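Local structure of bromodomain factor 2 protein (Trypanosoma cruzi, 6NIM) at residues 30-35 with 81-86; 50-55 with 73-78. The protein probably reads acetylated lysines on histones or other proteins through its bromodomain, a module that also accommodates the inhibitor bromosporine. All coordinates share one frame; numbering follows the deposited sequence.

Interaction 1: residues 30-35 with 81-86; sequences KMFHHP and ANALEY. With SO4 (sulfate ion), chain D.
Met31 and Phe32 meet Ala83 in a small buried apolar contact of the bromodomain's helical bundle. It sets the start of the long loop after helix 13-26, the ZA loop of this fold, against helix 69-86. The apolar part is a convergence on one methyl group. Met31 CE lies 3.6 Å from Ala83 CB, and Phe32 CE1 lies 3.7 Å from the same carbon. Met31 CG sits between its backbone N and carbonyl carbon (chi1 62°), and the chain bends only at the thioether, which brings CE to the helix. Met31 CG also rests over the centre of one face of the Phe32 ring. Gln96 of helix 92-110 touches both side chains.

No hydrogen bond joins the two segments. The polar part involves the loop and a sulfate ion, probably from the crystallisation liquor. His33 and His34 both present ring edges to it. His34 NE2 makes a weak bond of 3.2 Å to sulfate O2. His33 NE2 bonds to Trp24 O, consistent with a ring protonated on both nitrogens, since His33 ND1 also donates, to sulfate O2 at 2.7 Å with an N-H...O angle of 154°.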
ATOM      1  N   LYS A  30       2.121 -14.821  16.644  1.00 23.35           N
ATOM      2  CA  LYS A  30       0.854 -15.255  16.007  1.00 23.36           C
ATOM      3  C   LYS A  30      -0.082 -14.055  15.772  1.00 24.49           C
ATOM      4  O   LYS A  30      -1.326 -14.197  15.848  1.00 25.43           O
ATOM      5  CB  LYS A  30       0.217 -16.335  16.881  1.00 27.02           C
ATOM      6  CG  LYS A  30       1.125 -17.513  17.173  1.00 28.31           C
ATOM      7  CD  LYS A  30       0.373 -18.645  17.850  1.00 33.27           C
ATOM      8  CE  LYS A  30       1.316 -19.691  18.393  1.00 37.65           C
ATOM      9  NZ  LYS A  30       2.035 -20.377  17.299  1.00 40.96           N
ATOM     10  N   MET A  31       0.487 -12.890  15.480  1.00 21.07           N
ATOM     11  CA  MET A  31      -0.275 -11.628  15.385  1.00 21.09           C
ATOM     12  C   MET A  31      -0.871 -11.480  13.975  1.00 19.12           C
ATOM     13  O   MET A  31      -1.703 -10.590  13.759  1.00 18.58           O
ATOM     14  CB  MET A  31       0.645 -10.448  15.717  1.00 20.82           C
ATOM     15  CG  MET A  31       1.790 -10.301  14.759  1.00 19.68           C
ATOM     16  SD  MET A  31       2.901  -8.937  15.194  1.00 19.29           S
ATOM     17  CE  MET A  31       1.904  -7.524  14.717  1.00 21.54           C
ATOM     18  N   PHE A  32      -0.480 -12.346  13.040  1.00 18.67           N
ATOM     19  CA  PHE A  32      -0.925 -12.298  11.627  1.00 19.33           C
ATOM     20  C   PHE A  32      -1.723 -13.563  11.252  1.00 20.80           C
ATOM     21  O   PHE A  32      -2.098 -13.699  10.080  1.00 18.78           O
ATOM     22  CB  PHE A  32       0.288 -12.188  10.699  1.00 18.32           C
ATOM     23  CG  PHE A  32       1.146 -10.956  10.847  1.00 18.76           C
ATOM     24  CD1 PHE A  32       0.603  -9.679  10.769  1.00 18.95           C
ATOM     25  CD2 PHE A  32       2.513 -11.085  11.060  1.00 18.61           C
ATOM     26  CE1 PHE A  32       1.408  -8.559  10.882  1.00 19.01           C
ATOM     27  CE2 PHE A  32       3.317  -9.961  11.156  1.00 19.01           C
ATOM     28  CZ  PHE A  32       2.767  -8.706  11.074  1.00 18.54           C
ATOM     29  N   HIS A  33      -1.964 -14.481  12.184  1.00 20.71           N
ATOM     30  CA  HIS A  33      -2.562 -15.790  11.823  1.00 21.37           C
ATOM     31  C   HIS A  33      -4.039 -15.617  11.454  1.00 22.09           C
ATOM     32  O   HIS A  33      -4.507 -16.370  10.595  1.00 24.99           O
ATOM     33  CB  HIS A  33      -2.337 -16.858  12.904  1.00 22.12           C
ATOM     34  CG  HIS A  33      -0.964 -17.424  12.936  1.00 22.07           C
ATOM     35  ND1 HIS A  33      -0.616 -18.462  13.785  1.00 21.98           N
ATOM     36  CD2 HIS A  33       0.159 -17.087  12.265  1.00 22.04           C
ATOM     37  CE1 HIS A  33       0.662 -18.738  13.641  1.00 21.86           C
ATOM     38  NE2 HIS A  33       1.158 -17.917  12.699  1.00 21.85           N
ATOM     39  N   HIS A  34      -4.774 -14.733  12.133  1.00 22.52           N
ATOM     40  CA  HIS A  34      -6.259 -14.691  12.078  1.00 24.90           C
ATOM     41  C   HIS A  34      -6.754 -13.255  12.006  1.00 23.70           C
ATOM     42  O   HIS A  34      -6.062 -12.341  12.450  1.00 20.84           O
ATOM     43  CB  HIS A  34      -6.844 -15.449  13.278  1.00 25.39           C
ATOM     44  CG  HIS A  34      -6.469 -16.893  13.264  1.00 27.26           C
ATOM     45  ND1 HIS A  34      -7.016 -17.800  12.358  1.00 29.50           N
ATOM     46  CD2 HIS A  34      -5.610 -17.590  14.031  1.00 28.34           C
ATOM     47  CE1 HIS A  34      -6.469 -18.982  12.556  1.00 27.55           C
ATOM     48  NE2 HIS A  34      -5.625 -18.885  13.587  1.00 29.20           N
ATOM     49  N   PRO A  35      -7.956 -13.019  11.436  1.00 24.65           N
ATOM     50  CA  PRO A  35      -8.594 -11.704  11.476  1.00 24.22           C
ATOM     51  C   PRO A  35      -8.707 -11.164  12.906  1.00 24.55           C
ATOM     52  O   PRO A  35      -8.913 -11.925  13.837  1.00 24.43           O
ATOM     53  CB  PRO A  35     -10.012 -11.936  10.908  1.00 25.74           C
ATOM     54  CG  PRO A  35      -9.894 -13.208  10.114  1.00 25.91           C
ATOM     55  CD  PRO A  35      -8.807 -14.023  10.761  1.00 24.92           C
ATOM     56  N   ALA A  81       1.577  -3.372   7.031  1.00 17.78           N
ATOM     57  CA  ALA A  81       1.322  -1.919   7.216  1.00 18.59           C
ATOM     58  C   ALA A  81       0.265  -1.724   8.307  1.00 18.99           C
ATOM     59  O   ALA A  81       0.419  -0.833   9.156  1.00 18.15           O
ATOM     60  CB  ALA A  81       0.905  -1.288   5.883  1.00 17.99           C
ATOM     61  N   ASN A  82      -0.774  -2.563   8.320  1.00 18.49           N
ATOM     62  CA  ASN A  82      -1.869  -2.462   9.315  1.00 19.58           C
ATOM     63  C   ASN A  82      -1.259  -2.527  10.721  1.00 20.00           C
ATOM     64  O   ASN A  82      -1.659  -1.740  11.609  1.00 18.10           O
ATOM     65  CB  ASN A  82      -2.933  -3.534   9.071  1.00 19.44           C
ATOM     66  CG  ASN A  82      -3.755  -3.311   7.812  1.00 20.79           C
ATOM     67  OD1 ASN A  82      -3.742  -2.234   7.216  1.00 20.14           O
ATOM     68  ND2 ASN A  82      -4.507  -4.331   7.412  1.00 21.11           N
ATOM     69  N   ALA A  83      -0.351  -3.475  10.923  1.00 19.08           N
ATOM     70  CA  ALA A  83       0.252  -3.765  12.239  1.00 18.15           C
ATOM     71  C   ALA A  83       1.180  -2.599  12.617  1.00 18.10           C
ATOM     72  O   ALA A  83       1.214  -2.253  13.808  1.00 19.66           O
ATOM     73  CB  ALA A  83       0.963  -5.085  12.219  1.00 17.19           C
ATOM     74  N   LEU A  84       1.910  -2.047  11.652  1.00 17.39           N
ATOM     75  CA  LEU A  84       2.813  -0.885  11.902  1.00 18.73           C
ATOM     76  C   LEU A  84       1.976   0.353  12.258  1.00 19.60           C
ATOM     77  O   LEU A  84       2.392   1.095  13.186  1.00 20.25           O
ATOM     78  CB  LEU A  84       3.715  -0.658  10.691  1.00 18.18           C
ATOM     79  CG  LEU A  84       4.832  -1.686  10.588  1.00 17.97           C
ATOM     80  CD1 LEU A  84       5.503  -1.622   9.242  1.00 17.95           C
ATOM     81  CD2 LEU A  84       5.831  -1.535  11.752  1.00 17.06           C
ATOM     82  N   GLU A  85       0.813   0.540  11.627  1.00 20.28           N
ATOM     83  CA  GLU A  85      -0.079   1.690  11.954  1.00 23.63           C
ATOM     84  C   GLU A  85      -0.739   1.486  13.323  1.00 21.66           C
ATOM     85  O   GLU A  85      -0.833   2.454  14.103  1.00 21.53           O
ATOM     86  CB  GLU A  85      -1.204   1.875  10.927  1.00 27.24           C
ATOM     87  CG  GLU A  85      -0.756   2.217   9.530  1.00 34.30           C
ATOM     88  CD  GLU A  85      -1.856   2.048   8.475  1.00 42.37           C
ATOM     89  OE1 GLU A  85      -3.012   2.454   8.758  1.00 42.40           O
ATOM     90  OE2 GLU A  85      -1.576   1.490   7.375  1.00 48.45           O
ATOM     91  N   TYR A  86      -1.284   0.303  13.576  1.00 21.49           N
ATOM     92  CA  TYR A  86      -2.157   0.060  14.745  1.00 21.50           C
ATOM     93  C   TYR A  86      -1.340  -0.077  16.027  1.00 22.06           C
ATOM     94  O   TYR A  86      -1.797   0.458  17.057  1.00 21.97           O
ATOM     95  CB  TYR A  86      -3.049  -1.177  14.555  1.00 21.40           C
ATOM     96  CG  TYR A  86      -3.947  -1.374  15.737  1.00 22.45           C
ATOM     97  CD1 TYR A  86      -5.074  -0.584  15.895  1.00 25.80           C
ATOM     98  CD2 TYR A  86      -3.611  -2.264  16.753  1.00 22.88           C
ATOM     99  CE1 TYR A  86      -5.894  -0.728  17.005  1.00 24.88           C
ATOM    100  CE2 TYR A  86      -4.434  -2.433  17.858  1.00 23.29           C
ATOM    101  CZ  TYR A  86      -5.571  -1.643  17.986  1.00 23.68           C
ATOM    102  OH  TYR A  86      -6.372  -1.770  19.091  1.00 26.90           O
TER
HETATM  103  S   SO4 D 202      -2.686 -20.530  15.729  1.00 56.31           S
HETATM  104  O1  SO4 D 202      -3.652 -21.401  15.126  1.00 57.02           O
HETATM  105  O2  SO4 D 202      -2.838 -19.205  15.188  1.00 49.11           O
HETATM  106  O3  SO4 D 202      -1.345 -21.023  15.450  1.00 57.11           O
HETATM  107  O4  SO4 D 202      -2.894 -20.477  17.151  1.00 52.42           O

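Interaction 2: residues 50-55 with 73-78; sequences YPVDLS and QNAVAQ
This is a surface packing contact between the last part of the ZA loop, residues 50-53, which leads into helix 54-62, and helix 69-86 of the bromodomain bundle. Tyr50 and Val52 meet Gln78, and Val52 also meets Ala75. No hydrogen bond crosses between the segments.

Val52 CG1 points at the helix backbone. It lies 3.5 Å from Ala75 O and 4.0 Å from Gln78 C. The chi1 of 59° lays CG1 against the Ala75 carbonyl and leaves CG2 anti to the backbone N. There CG2 is 4.5 Å from Ala75 CB, a looser touch. Ile57 of helix 54-62 packs on both Val52 and Ala75. Asp53, the N-cap of that helix, accepts a weak bond from Ser55 N at OD2.

Gln78 meets Tyr50 with CG and with the flat amide beyond it. Its CG is 3.6 Å from Tyr50 O, and its CD is 4.0 Å from Tyr50 CB. The chain leaves the helix with CG anti to the backbone N, then bends at chi2 (71°). The amide plane stands 56° from the Tyr50 ring, with Gln78 OE1 4.0 Å from Tyr50 CD2.

Contact across the interface is thus van der Waals in kind. The polar bonds run through Asn82 of the same helix: its OD1 bonds to Gln78 NE2 and its ND2 to Tyr50 O, so one side chain serves both sides.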
ATOM      1  N   TYR A  50      -8.523  -1.598   5.850  1.00 30.14           N
ATOM      2  CA  TYR A  50      -8.227  -2.716   4.923  1.00 29.86           C
ATOM      3  C   TYR A  50      -7.655  -3.885   5.715  1.00 26.40           C
ATOM      4  O   TYR A  50      -6.501  -4.265   5.537  1.00 23.03           O
ATOM      5  CB  TYR A  50      -7.231  -2.262   3.864  1.00 33.81           C
ATOM      6  CG  TYR A  50      -7.641  -1.072   3.037  1.00 39.76           C
ATOM      7  CD1 TYR A  50      -8.827  -1.069   2.316  1.00 43.75           C
ATOM      8  CD2 TYR A  50      -6.804   0.025   2.925  1.00 48.71           C
ATOM      9  CE1 TYR A  50      -9.181   0.010   1.521  1.00 50.16           C
ATOM     10  CE2 TYR A  50      -7.142   1.111   2.138  1.00 53.44           C
ATOM     11  CZ  TYR A  50      -8.334   1.103   1.436  1.00 54.89           C
ATOM     12  OH  TYR A  50      -8.646   2.181   0.659  1.00 62.64           O
ATOM     13  N   PRO A  51      -8.437  -4.479   6.626  1.00 26.22           N
ATOM     14  CA  PRO A  51      -7.962  -5.614   7.405  1.00 25.21           C
ATOM     15  C   PRO A  51      -7.624  -6.780   6.467  1.00 24.41           C
ATOM     16  O   PRO A  51      -8.295  -7.005   5.498  1.00 21.56           O
ATOM     17  CB  PRO A  51      -9.152  -5.927   8.314  1.00 26.24           C
ATOM     18  CG  PRO A  51     -10.334  -5.475   7.476  1.00 28.16           C
ATOM     19  CD  PRO A  51      -9.850  -4.166   6.899  1.00 29.24           C
ATOM     20  N   VAL A  52      -6.562  -7.499   6.793  1.00 22.96           N
ATOM     21  CA  VAL A  52      -6.160  -8.735   6.076  1.00 22.78           C
ATOM     22  C   VAL A  52      -5.218  -9.493   7.007  1.00 21.38           C
ATOM     23  O   VAL A  52      -4.493  -8.855   7.816  1.00 22.25           O
ATOM     24  CB  VAL A  52      -5.552  -8.413   4.702  1.00 25.79           C
ATOM     25  CG1 VAL A  52      -4.339  -7.517   4.817  1.00 23.52           C
ATOM     26  CG2 VAL A  52      -5.215  -9.670   3.908  1.00 28.71           C
ATOM     27  N   ASP A  53      -5.221 -10.808   6.905  1.00 19.98           N
ATOM     28  CA  ASP A  53      -4.427 -11.694   7.789  1.00 18.37           C
ATOM     29  C   ASP A  53      -4.008 -12.902   6.928  1.00 17.56           C
ATOM     30  O   ASP A  53      -4.572 -13.041   5.812  1.00 17.20           O
ATOM     31  CB  ASP A  53      -5.225 -12.115   9.008  1.00 19.85           C
ATOM     32  CG  ASP A  53      -6.402 -12.944   8.545  1.00 21.19           C
ATOM     33  OD1 ASP A  53      -7.381 -12.323   8.061  1.00 19.97           O
ATOM     34  OD2 ASP A  53      -6.251 -14.166   8.547  1.00 21.95           O
ATOM     35  N   LEU A  54      -3.041 -13.705   7.392  1.00 17.51           N
ATOM     36  CA  LEU A  54      -2.485 -14.842   6.612  1.00 16.76           C
ATOM     37  C   LEU A  54      -3.570 -15.890   6.300  1.00 17.82           C
ATOM     38  O   LEU A  54      -3.499 -16.470   5.204  1.00 18.19           O
ATOM     39  CB  LEU A  54      -1.313 -15.475   7.364  1.00 16.63           C
ATOM     40  CG  LEU A  54      -0.059 -14.585   7.469  1.00 17.43           C
ATOM     41  CD1 LEU A  54       0.956 -15.248   8.398  1.00 18.66           C
ATOM     42  CD2 LEU A  54       0.526 -14.313   6.095  1.00 18.70           C
ATOM     43  N   SER A  55      -4.531 -16.126   7.195  1.00 18.64           N
ATOM     44  CA  SER A  55      -5.605 -17.134   6.960  1.00 19.95           C
ATOM     45  C   SER A  55      -6.470 -16.651   5.803  1.00 20.07           C
ATOM     46  O   SER A  55      -6.751 -17.432   4.867  1.00 20.71           O
ATOM     47  CB  SER A  55      -6.433 -17.417   8.197  1.00 19.77           C
ATOM     48  OG  SER A  55      -5.687 -18.188   9.111  1.00 21.12           O
ATOM     49  N   GLN A  73       1.564 -10.521  -2.771  1.00 18.58           N
ATOM     50  CA  GLN A  73       2.630  -9.765  -2.066  1.00 18.75           C
ATOM     51  C   GLN A  73       2.066  -8.459  -1.505  1.00 17.86           C
ATOM     52  O   GLN A  73       2.392  -8.129  -0.373  1.00 18.41           O
ATOM     53  CB  GLN A  73       3.817  -9.508  -2.982  1.00 19.34           C
ATOM     54  CG  GLN A  73       4.524 -10.795  -3.321  1.00 21.03           C
ATOM     55  CD  GLN A  73       5.619 -10.589  -4.319  1.00 25.20           C
ATOM     56  OE1 GLN A  73       6.349  -9.597  -4.257  1.00 26.58           O
ATOM     57  NE2 GLN A  73       5.767 -11.576  -5.188  1.00 22.55           N
ATOM     58  N   ASN A  74       1.212  -7.776  -2.260  1.00 20.38           N
ATOM     59  CA  ASN A  74       0.582  -6.494  -1.850  1.00 21.33           C
ATOM     60  C   ASN A  74      -0.364  -6.748  -0.667  1.00 19.54           C
ATOM     61  O   ASN A  74      -0.440  -5.886   0.206  1.00 18.66           O
ATOM     62  CB  ASN A  74      -0.049  -5.822  -3.075  1.00 24.00           C
ATOM     63  CG  ASN A  74       1.021  -5.313  -4.028  1.00 31.05           C
ATOM     64  OD1 ASN A  74       2.199  -5.177  -3.666  1.00 36.42           O
ATOM     65  ND2 ASN A  74       0.640  -5.026  -5.257  1.00 30.83           N
ATOM     66  N   ALA A  75      -1.060  -7.887  -0.621  1.00 18.91           N
ATOM     67  CA  ALA A  75      -1.961  -8.268   0.491  1.00 18.33           C
ATOM     68  C   ALA A  75      -1.127  -8.488   1.752  1.00 18.01           C
ATOM     69  O   ALA A  75      -1.479  -7.985   2.823  1.00 18.24           O
ATOM     70  CB  ALA A  75      -2.769  -9.495   0.143  1.00 19.31           C
ATOM     71  N   VAL A  76       0.002  -9.165   1.611  1.00 17.35           N
ATOM     72  CA  VAL A  76       0.921  -9.356   2.760  1.00 16.90           C
ATOM     73  C   VAL A  76       1.458  -7.987   3.202  1.00 16.94           C
ATOM     74  O   VAL A  76       1.496  -7.691   4.425  1.00 17.19           O
ATOM     75  CB  VAL A  76       2.059 -10.311   2.364  1.00 16.83           C
ATOM     76  CG1 VAL A  76       3.190 -10.279   3.373  1.00 17.24           C
ATOM     77  CG2 VAL A  76       1.537 -11.720   2.172  1.00 16.65           C
ATOM     78  N   ALA A  77       1.845  -7.138   2.255  1.00 17.25           N
ATOM     79  CA  ALA A  77       2.338  -5.776   2.594  1.00 17.64           C
ATOM     80  C   ALA A  77       1.251  -5.025   3.378  1.00 18.35           C
ATOM     81  O   ALA A  77       1.536  -4.364   4.427  1.00 17.21           O
ATOM     82  CB  ALA A  77       2.740  -5.072   1.326  1.00 16.48           C
ATOM     83  N   GLN A  78      -0.018  -5.132   2.962  1.00 18.10           N
ATOM     84  CA  GLN A  78      -1.105  -4.366   3.625  1.00 19.22           C
ATOM     85  C   GLN A  78      -1.278  -4.883   5.049  1.00 18.81           C
ATOM     86  O   GLN A  78      -1.478  -4.081   5.975  1.00 17.28           O
ATOM     87  CB  GLN A  78      -2.431  -4.454   2.856  1.00 20.22           C
ATOM     88  CG  GLN A  78      -3.545  -3.698   3.566  1.00 20.09           C
ATOM     89  CD  GLN A  78      -3.295  -2.226   3.451  1.00 22.93           C
ATOM     90  OE1 GLN A  78      -3.246  -1.724   2.332  1.00 26.46           O
ATOM     91  NE2 GLN A  78      -3.123  -1.544   4.585  1.00 22.01           N
TER

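How the interactions relate
From the N terminus, the chain leaves helix 13-26 and enters the loop at 30-35. It passes helix 44-47 and reaches 50-55, where helix 54-62 begins. It then turns into helix 69-86, meeting first 73-78 and then 81-86. Interaction 2 closes the inner loop and interaction 1 the outer one, so interaction 2 is nested in interaction 1. The two also touch directly, their centres about 9 Å apart. His33 O and Ser55 OG probably hydrogen-bond at 2.6 Å, as do Asn82 ND2 and Tyr50 O at 2.7 Å. Together the two interactions tie both ends of the long loop to helix 69-86, and the His33-Ser55 bond ties those ends to each other.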